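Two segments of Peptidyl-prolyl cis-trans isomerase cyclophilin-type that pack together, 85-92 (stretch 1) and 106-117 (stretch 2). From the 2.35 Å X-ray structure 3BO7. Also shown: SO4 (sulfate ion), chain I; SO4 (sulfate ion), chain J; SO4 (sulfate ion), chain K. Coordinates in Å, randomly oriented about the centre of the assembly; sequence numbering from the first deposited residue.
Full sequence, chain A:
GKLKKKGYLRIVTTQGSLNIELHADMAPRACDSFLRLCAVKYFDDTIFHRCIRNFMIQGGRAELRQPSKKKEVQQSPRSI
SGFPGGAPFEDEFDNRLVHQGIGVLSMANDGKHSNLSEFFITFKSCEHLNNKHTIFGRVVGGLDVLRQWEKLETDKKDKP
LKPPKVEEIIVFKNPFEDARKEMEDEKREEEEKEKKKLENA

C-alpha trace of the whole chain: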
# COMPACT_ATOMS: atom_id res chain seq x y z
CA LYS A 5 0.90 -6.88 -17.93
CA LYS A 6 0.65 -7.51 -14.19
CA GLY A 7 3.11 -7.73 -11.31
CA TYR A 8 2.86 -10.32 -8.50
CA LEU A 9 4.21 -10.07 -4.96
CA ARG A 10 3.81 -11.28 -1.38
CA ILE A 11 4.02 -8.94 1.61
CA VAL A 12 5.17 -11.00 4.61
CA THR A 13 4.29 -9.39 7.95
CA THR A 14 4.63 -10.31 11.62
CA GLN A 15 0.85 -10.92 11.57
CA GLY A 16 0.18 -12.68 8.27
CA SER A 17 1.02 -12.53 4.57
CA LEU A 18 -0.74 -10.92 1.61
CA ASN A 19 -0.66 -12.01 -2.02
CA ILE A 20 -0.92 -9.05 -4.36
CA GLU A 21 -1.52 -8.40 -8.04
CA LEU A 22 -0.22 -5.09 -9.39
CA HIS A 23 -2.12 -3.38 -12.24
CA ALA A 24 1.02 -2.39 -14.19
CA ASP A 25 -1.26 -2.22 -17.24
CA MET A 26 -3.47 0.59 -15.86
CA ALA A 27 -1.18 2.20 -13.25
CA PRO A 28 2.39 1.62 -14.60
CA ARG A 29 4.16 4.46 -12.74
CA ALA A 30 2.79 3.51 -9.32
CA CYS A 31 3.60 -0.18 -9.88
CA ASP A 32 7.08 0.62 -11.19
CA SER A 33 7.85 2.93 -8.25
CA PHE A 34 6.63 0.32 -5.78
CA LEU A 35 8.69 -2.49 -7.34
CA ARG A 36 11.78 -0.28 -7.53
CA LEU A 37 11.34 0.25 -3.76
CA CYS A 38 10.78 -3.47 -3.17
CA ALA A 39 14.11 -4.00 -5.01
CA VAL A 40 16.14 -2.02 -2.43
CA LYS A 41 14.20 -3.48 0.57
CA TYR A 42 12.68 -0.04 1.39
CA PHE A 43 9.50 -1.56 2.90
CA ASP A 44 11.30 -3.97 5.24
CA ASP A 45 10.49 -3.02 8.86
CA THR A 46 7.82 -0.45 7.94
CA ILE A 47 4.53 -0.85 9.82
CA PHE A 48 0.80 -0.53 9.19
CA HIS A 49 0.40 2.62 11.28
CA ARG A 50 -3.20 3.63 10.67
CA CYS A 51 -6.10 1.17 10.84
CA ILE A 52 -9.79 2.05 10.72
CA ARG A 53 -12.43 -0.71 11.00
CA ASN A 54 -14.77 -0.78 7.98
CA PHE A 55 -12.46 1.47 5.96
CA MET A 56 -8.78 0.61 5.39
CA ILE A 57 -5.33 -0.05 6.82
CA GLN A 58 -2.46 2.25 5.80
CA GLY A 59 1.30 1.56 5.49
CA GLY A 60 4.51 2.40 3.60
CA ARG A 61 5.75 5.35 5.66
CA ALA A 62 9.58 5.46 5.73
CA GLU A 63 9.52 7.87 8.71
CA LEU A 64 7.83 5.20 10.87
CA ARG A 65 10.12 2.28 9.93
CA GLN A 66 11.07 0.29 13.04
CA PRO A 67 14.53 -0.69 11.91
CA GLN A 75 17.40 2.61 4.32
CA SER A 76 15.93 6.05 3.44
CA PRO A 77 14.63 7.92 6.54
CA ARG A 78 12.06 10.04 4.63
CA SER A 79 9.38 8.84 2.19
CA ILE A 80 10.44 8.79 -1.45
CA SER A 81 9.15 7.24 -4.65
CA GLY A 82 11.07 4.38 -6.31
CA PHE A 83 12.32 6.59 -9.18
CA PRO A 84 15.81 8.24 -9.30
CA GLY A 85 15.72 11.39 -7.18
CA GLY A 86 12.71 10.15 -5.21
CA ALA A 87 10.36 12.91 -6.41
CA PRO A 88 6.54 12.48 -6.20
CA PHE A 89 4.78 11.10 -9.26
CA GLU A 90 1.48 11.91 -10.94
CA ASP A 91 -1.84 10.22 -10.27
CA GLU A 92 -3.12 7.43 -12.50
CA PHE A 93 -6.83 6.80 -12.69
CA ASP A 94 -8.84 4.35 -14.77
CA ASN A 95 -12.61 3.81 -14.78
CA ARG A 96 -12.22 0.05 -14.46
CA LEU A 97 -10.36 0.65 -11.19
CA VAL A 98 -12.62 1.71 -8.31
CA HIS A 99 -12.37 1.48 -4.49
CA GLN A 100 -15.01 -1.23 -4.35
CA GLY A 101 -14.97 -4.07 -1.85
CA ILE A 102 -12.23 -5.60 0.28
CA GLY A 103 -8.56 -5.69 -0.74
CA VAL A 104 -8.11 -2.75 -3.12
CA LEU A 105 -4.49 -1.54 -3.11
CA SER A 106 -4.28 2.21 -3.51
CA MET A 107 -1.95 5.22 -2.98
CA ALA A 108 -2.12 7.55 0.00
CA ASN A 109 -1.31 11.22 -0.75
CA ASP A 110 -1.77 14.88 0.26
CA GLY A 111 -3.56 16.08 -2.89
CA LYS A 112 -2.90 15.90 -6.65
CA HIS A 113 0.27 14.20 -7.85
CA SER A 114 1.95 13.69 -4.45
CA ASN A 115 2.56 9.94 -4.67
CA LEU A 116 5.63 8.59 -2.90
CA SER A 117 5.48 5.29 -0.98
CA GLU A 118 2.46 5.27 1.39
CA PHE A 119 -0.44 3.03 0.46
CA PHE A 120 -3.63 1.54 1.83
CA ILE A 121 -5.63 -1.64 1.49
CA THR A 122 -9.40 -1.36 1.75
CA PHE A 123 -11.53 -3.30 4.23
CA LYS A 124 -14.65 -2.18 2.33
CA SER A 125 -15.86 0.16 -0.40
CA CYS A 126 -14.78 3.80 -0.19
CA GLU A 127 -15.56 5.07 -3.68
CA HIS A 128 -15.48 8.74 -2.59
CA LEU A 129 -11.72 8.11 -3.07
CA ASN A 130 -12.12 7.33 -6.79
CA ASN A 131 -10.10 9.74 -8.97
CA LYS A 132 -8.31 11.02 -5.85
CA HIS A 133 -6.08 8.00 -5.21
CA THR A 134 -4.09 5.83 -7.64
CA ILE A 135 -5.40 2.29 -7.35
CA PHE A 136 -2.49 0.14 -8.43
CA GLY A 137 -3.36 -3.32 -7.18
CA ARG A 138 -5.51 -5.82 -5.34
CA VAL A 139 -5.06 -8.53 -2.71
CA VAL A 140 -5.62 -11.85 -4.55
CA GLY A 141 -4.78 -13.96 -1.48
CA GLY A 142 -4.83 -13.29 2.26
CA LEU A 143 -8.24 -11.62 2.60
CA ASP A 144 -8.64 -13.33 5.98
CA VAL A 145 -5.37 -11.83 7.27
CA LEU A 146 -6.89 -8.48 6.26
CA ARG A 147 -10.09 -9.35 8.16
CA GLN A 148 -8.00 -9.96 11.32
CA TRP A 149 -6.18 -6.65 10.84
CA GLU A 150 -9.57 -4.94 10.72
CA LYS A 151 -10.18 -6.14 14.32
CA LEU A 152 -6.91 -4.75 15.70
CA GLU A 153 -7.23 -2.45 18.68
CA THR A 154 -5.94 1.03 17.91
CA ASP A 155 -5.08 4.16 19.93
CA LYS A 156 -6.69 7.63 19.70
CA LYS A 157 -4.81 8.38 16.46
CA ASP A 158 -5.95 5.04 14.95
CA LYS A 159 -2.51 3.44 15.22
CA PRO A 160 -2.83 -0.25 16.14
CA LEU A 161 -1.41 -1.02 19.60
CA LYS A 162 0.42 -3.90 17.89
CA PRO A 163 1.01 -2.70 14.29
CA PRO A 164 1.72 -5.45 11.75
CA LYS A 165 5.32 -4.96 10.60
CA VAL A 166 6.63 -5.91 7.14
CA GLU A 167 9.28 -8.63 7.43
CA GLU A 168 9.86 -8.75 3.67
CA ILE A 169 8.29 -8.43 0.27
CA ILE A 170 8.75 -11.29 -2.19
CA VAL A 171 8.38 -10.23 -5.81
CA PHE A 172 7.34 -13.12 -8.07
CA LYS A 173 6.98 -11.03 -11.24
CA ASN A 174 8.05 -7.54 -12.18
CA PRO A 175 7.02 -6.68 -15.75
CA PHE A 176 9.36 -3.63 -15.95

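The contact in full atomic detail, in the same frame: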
# COMPACT_ATOMS: atom_id res chain seq x y z
N GLY A 85 15.99 10.06 -7.72
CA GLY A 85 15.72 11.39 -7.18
C GLY A 85 14.64 11.36 -6.12
O GLY A 85 14.60 12.22 -5.25
N GLY A 86 13.76 10.36 -6.21
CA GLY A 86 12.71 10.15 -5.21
C GLY A 86 11.55 11.13 -5.24
O GLY A 86 10.79 11.20 -4.29
N ALA A 87 11.40 11.89 -6.32
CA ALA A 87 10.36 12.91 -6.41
C ALA A 87 8.96 12.27 -6.48
O ALA A 87 8.84 11.12 -6.91
CB ALA A 87 10.60 13.80 -7.61
N PRO A 88 7.91 13.01 -6.06
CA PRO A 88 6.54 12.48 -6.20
C PRO A 88 6.16 12.28 -7.65
O PRO A 88 6.68 12.97 -8.52
CB PRO A 88 5.67 13.58 -5.57
CG PRO A 88 6.52 14.80 -5.59
CD PRO A 88 7.91 14.33 -5.40
N PHE A 89 5.25 11.34 -7.90
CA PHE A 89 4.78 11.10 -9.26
C PHE A 89 3.28 11.35 -9.38
O PHE A 89 2.55 11.38 -8.38
CB PHE A 89 5.19 9.70 -9.77
CG PHE A 89 4.71 8.57 -8.92
CD1 PHE A 89 3.47 7.97 -9.16
CD2 PHE A 89 5.50 8.09 -7.89
CE1 PHE A 89 3.02 6.92 -8.37
CE2 PHE A 89 5.06 7.04 -7.10
CZ PHE A 89 3.82 6.45 -7.33
N GLU A 90 2.85 11.53 -10.63
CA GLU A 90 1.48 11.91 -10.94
C GLU A 90 0.48 10.78 -10.69
O GLU A 90 0.83 9.59 -10.67
CB GLU A 90 1.38 12.41 -12.37
CG GLU A 90 2.11 13.73 -12.61
CD GLU A 90 1.90 14.31 -14.00
OE1 GLU A 90 2.52 15.36 -14.32
OE2 GLU A 90 1.11 13.72 -14.78
N ASP A 91 -0.77 11.17 -10.48
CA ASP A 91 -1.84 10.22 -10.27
C ASP A 91 -2.15 9.46 -11.55
O ASP A 91 -1.90 9.94 -12.66
CB ASP A 91 -3.09 10.95 -9.76
CG ASP A 91 -2.90 11.57 -8.38
OD1 ASP A 91 -2.32 10.90 -7.49
OD2 ASP A 91 -3.34 12.73 -8.19
N GLU A 92 -2.69 8.26 -11.38
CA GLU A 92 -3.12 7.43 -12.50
C GLU A 92 -4.46 6.82 -12.16
O GLU A 92 -4.57 6.00 -11.24
CB GLU A 92 -2.11 6.33 -12.79
CG GLU A 92 -0.71 6.82 -13.14
CD GLU A 92 0.31 5.71 -13.05
OE1 GLU A 92 0.60 5.26 -11.91
OE2 GLU A 92 0.82 5.29 -14.11
N SER A 106 -4.21 0.85 -3.02
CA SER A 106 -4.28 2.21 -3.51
C SER A 106 -3.23 3.12 -2.85
O SER A 106 -2.69 2.78 -1.80
CB SER A 106 -5.69 2.73 -3.30
OG SER A 106 -5.89 3.94 -3.98
N MET A 107 -2.96 4.26 -3.48
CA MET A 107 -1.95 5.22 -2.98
C MET A 107 -2.52 6.26 -2.02
O MET A 107 -3.52 6.91 -2.31
CB MET A 107 -1.26 5.96 -4.14
CG MET A 107 -0.26 5.15 -4.96
SD MET A 107 1.10 4.41 -4.01
CE MET A 107 1.98 5.86 -3.40
N ALA A 108 -1.89 6.40 -0.86
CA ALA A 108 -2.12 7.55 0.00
C ALA A 108 -1.41 8.79 -0.59
O ALA A 108 -0.40 8.66 -1.29
CB ALA A 108 -1.61 7.26 1.40
N ASN A 109 -1.94 9.98 -0.31
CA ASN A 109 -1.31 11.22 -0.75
C ASN A 109 -1.73 12.43 0.09
O ASN A 109 -2.34 12.26 1.14
CB ASN A 109 -1.61 11.48 -2.23
CG ASN A 109 -3.10 11.49 -2.52
OD1 ASN A 109 -3.85 12.30 -1.97
ND2 ASN A 109 -3.53 10.58 -3.40
N ASP A 110 -1.36 13.63 -0.37
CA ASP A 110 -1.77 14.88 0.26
C ASP A 110 -2.29 15.85 -0.80
O ASP A 110 -1.99 17.06 -0.77
CB ASP A 110 -0.58 15.53 1.00
CG ASP A 110 -0.29 14.87 2.33
OD1 ASP A 110 -1.23 14.32 2.94
OD2 ASP A 110 0.87 14.90 2.78
N GLY A 111 -3.08 15.32 -1.73
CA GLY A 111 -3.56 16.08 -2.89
C GLY A 111 -3.01 15.56 -4.21
O GLY A 111 -2.29 14.56 -4.24
N LYS A 112 -3.35 16.25 -5.30
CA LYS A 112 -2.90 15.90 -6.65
C LYS A 112 -1.43 15.60 -6.74
O LYS A 112 -0.60 16.34 -6.19
CB LYS A 112 -3.14 17.07 -7.61
CG LYS A 112 -4.57 17.45 -7.87
CD LYS A 112 -4.62 18.57 -8.91
CE LYS A 112 -3.62 19.71 -8.64
NZ LYS A 112 -3.78 20.84 -9.62
N HIS A 113 -1.10 14.53 -7.45
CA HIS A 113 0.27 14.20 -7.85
C HIS A 113 1.32 14.32 -6.74
O HIS A 113 2.34 14.98 -6.91
CB HIS A 113 0.68 15.01 -9.08
CG HIS A 113 -0.41 15.14 -10.11
ND1 HIS A 113 -1.02 14.04 -10.69
CD2 HIS A 113 -0.99 16.23 -10.67
CE1 HIS A 113 -1.93 14.45 -11.55
NE2 HIS A 113 -1.94 15.77 -11.56
N SER A 114 1.04 13.69 -5.60
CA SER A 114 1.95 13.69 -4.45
C SER A 114 2.23 12.26 -3.98
O SER A 114 2.35 12.01 -2.78
CB SER A 114 1.36 14.52 -3.31
OG SER A 114 0.05 14.09 -3.00
N ASN A 115 2.34 11.35 -4.94
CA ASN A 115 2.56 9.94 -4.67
C ASN A 115 4.03 9.65 -4.39
O ASN A 115 4.91 10.00 -5.17
CB ASN A 115 2.09 9.08 -5.84
CG ASN A 115 0.61 9.21 -6.11
OD1 ASN A 115 -0.21 8.76 -5.32
ND2 ASN A 115 0.26 9.81 -7.24
N LEU A 116 4.29 9.00 -3.26
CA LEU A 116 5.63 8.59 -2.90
C LEU A 116 5.67 7.09 -2.63
O LEU A 116 5.93 6.31 -3.55
CB LEU A 116 6.15 9.43 -1.72
CG LEU A 116 6.51 10.89 -2.03
CD1 LEU A 116 6.99 11.62 -0.78
CD2 LEU A 116 7.56 10.99 -3.13
N SER A 117 5.40 6.70 -1.39
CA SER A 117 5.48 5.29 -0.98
C SER A 117 4.33 4.77 -0.10
O SER A 117 4.17 3.57 0.06
CB SER A 117 6.82 5.01 -0.31
OG SER A 117 6.84 5.47 1.02
S SO4 I . 5.41 10.87 -13.43
O1 SO4 I . 4.53 9.75 -13.20
O2 SO4 I . 6.79 10.48 -13.16
O3 SO4 I . 5.32 11.33 -14.83
O4 SO4 I . 5.00 11.97 -12.56
S SO4 J . -7.33 21.55 -8.99
O1 SO4 J . -6.62 21.88 -10.22
O2 SO4 J . -8.05 20.29 -9.17
O3 SO4 J . -6.38 21.42 -7.89
O4 SO4 J . -8.29 22.60 -8.66
S SO4 K . -3.69 24.77 -9.23
O1 SO4 K . -4.85 25.66 -9.28
O2 SO4 K . -3.58 24.02 -10.48
O3 SO4 K . -2.47 25.53 -9.01
O4 SO4 K . -3.86 23.82 -8.13
O HOH W 1 -2.90 8.84 -5.73
O HOH W 2 -1.42 12.16 -5.36

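The two stretches meet in a short antiparallel pairing of Phe89 with Asn115, a single bridge with CA atoms 5.2 Å apart. Phe89 N donates to Asn115 O at 3.1 Å with an N-H...O angle of 154°. The return bond, Asn115 N to Phe89 O, has a similar angle but is weak at 3.4 Å. Phe89 O is better served by the Asn115 side chain, whose ND2 donates to it at 3.0 Å and 155°, so this one carbonyl accepts from both nitrogens of the same residue. Asn115 O also receives a CA-H...O contact from Pro88 CA at 3.1 Å, with 135° at the hydrogen.

The amide of Asn115 is fully accounted for. Besides Phe89 O, ND2 donates to Asp91 OD1 at 2.8 Å and 151°, while Asn115 OD1 accepts from water 1 at 2.7 Å.

Asp91 and His113 form a reciprocal pair. Asp91 N donates to His113 ND1 at 2.9 Å, nearly linear at 168°, and His113 N donates to Asp91 OD2 at 3.0 Å and 176°. Because ND1 accepts the backbone hydrogen, it must carry a lone pair here. The two carboxylate oxygens thus take different partners across the contact, OD2 the His113 backbone and OD1 the Asn115 side chain.

Asp91 OD1 also accepts from both waters, water 1 at 2.8 Å and water 2 at 2.6 Å, which extend its reach into the loop. Water 1 accepts from Asn109 ND2 at 3.0 Å, bridging a gap of 4.3 Å between that nitrogen and Asp91 OD1. Water 2 donates to Gly111 O at 2.8 Å and accepts from Ser114 N at 2.9 Å. Within the loop, Gly111 N donates to Asn109 OD1 (3.1 Å), Asp110 N donates to Ser114 OG (3.0 Å), and Ser114 OG donates to Gly111 O (2.7 Å), so Gly111 O accepts from both a hydroxyl and a water.

Nonpolar contacts accompany this polar network. Asn115 CB lies 3.5 Å from the centroid of the Phe89 ring and 16° off its normal, a CH-pi contact over the face; Leu116 O approaches the ring edge, 3.7 Å from Phe89 CE2. Glu90 CG sits over the His113 ring face, 4.0 Å from its centroid, with Asp91 N at the ring edge. Pro88 CB meets Leu116 CD2 at 4.0 Å. Glu90 N, facing no acceptor across the contact, donates instead to O4 of the chain I sulfate at 2.9 Å and 154°; this ion probably comes from the crystallisation liquor.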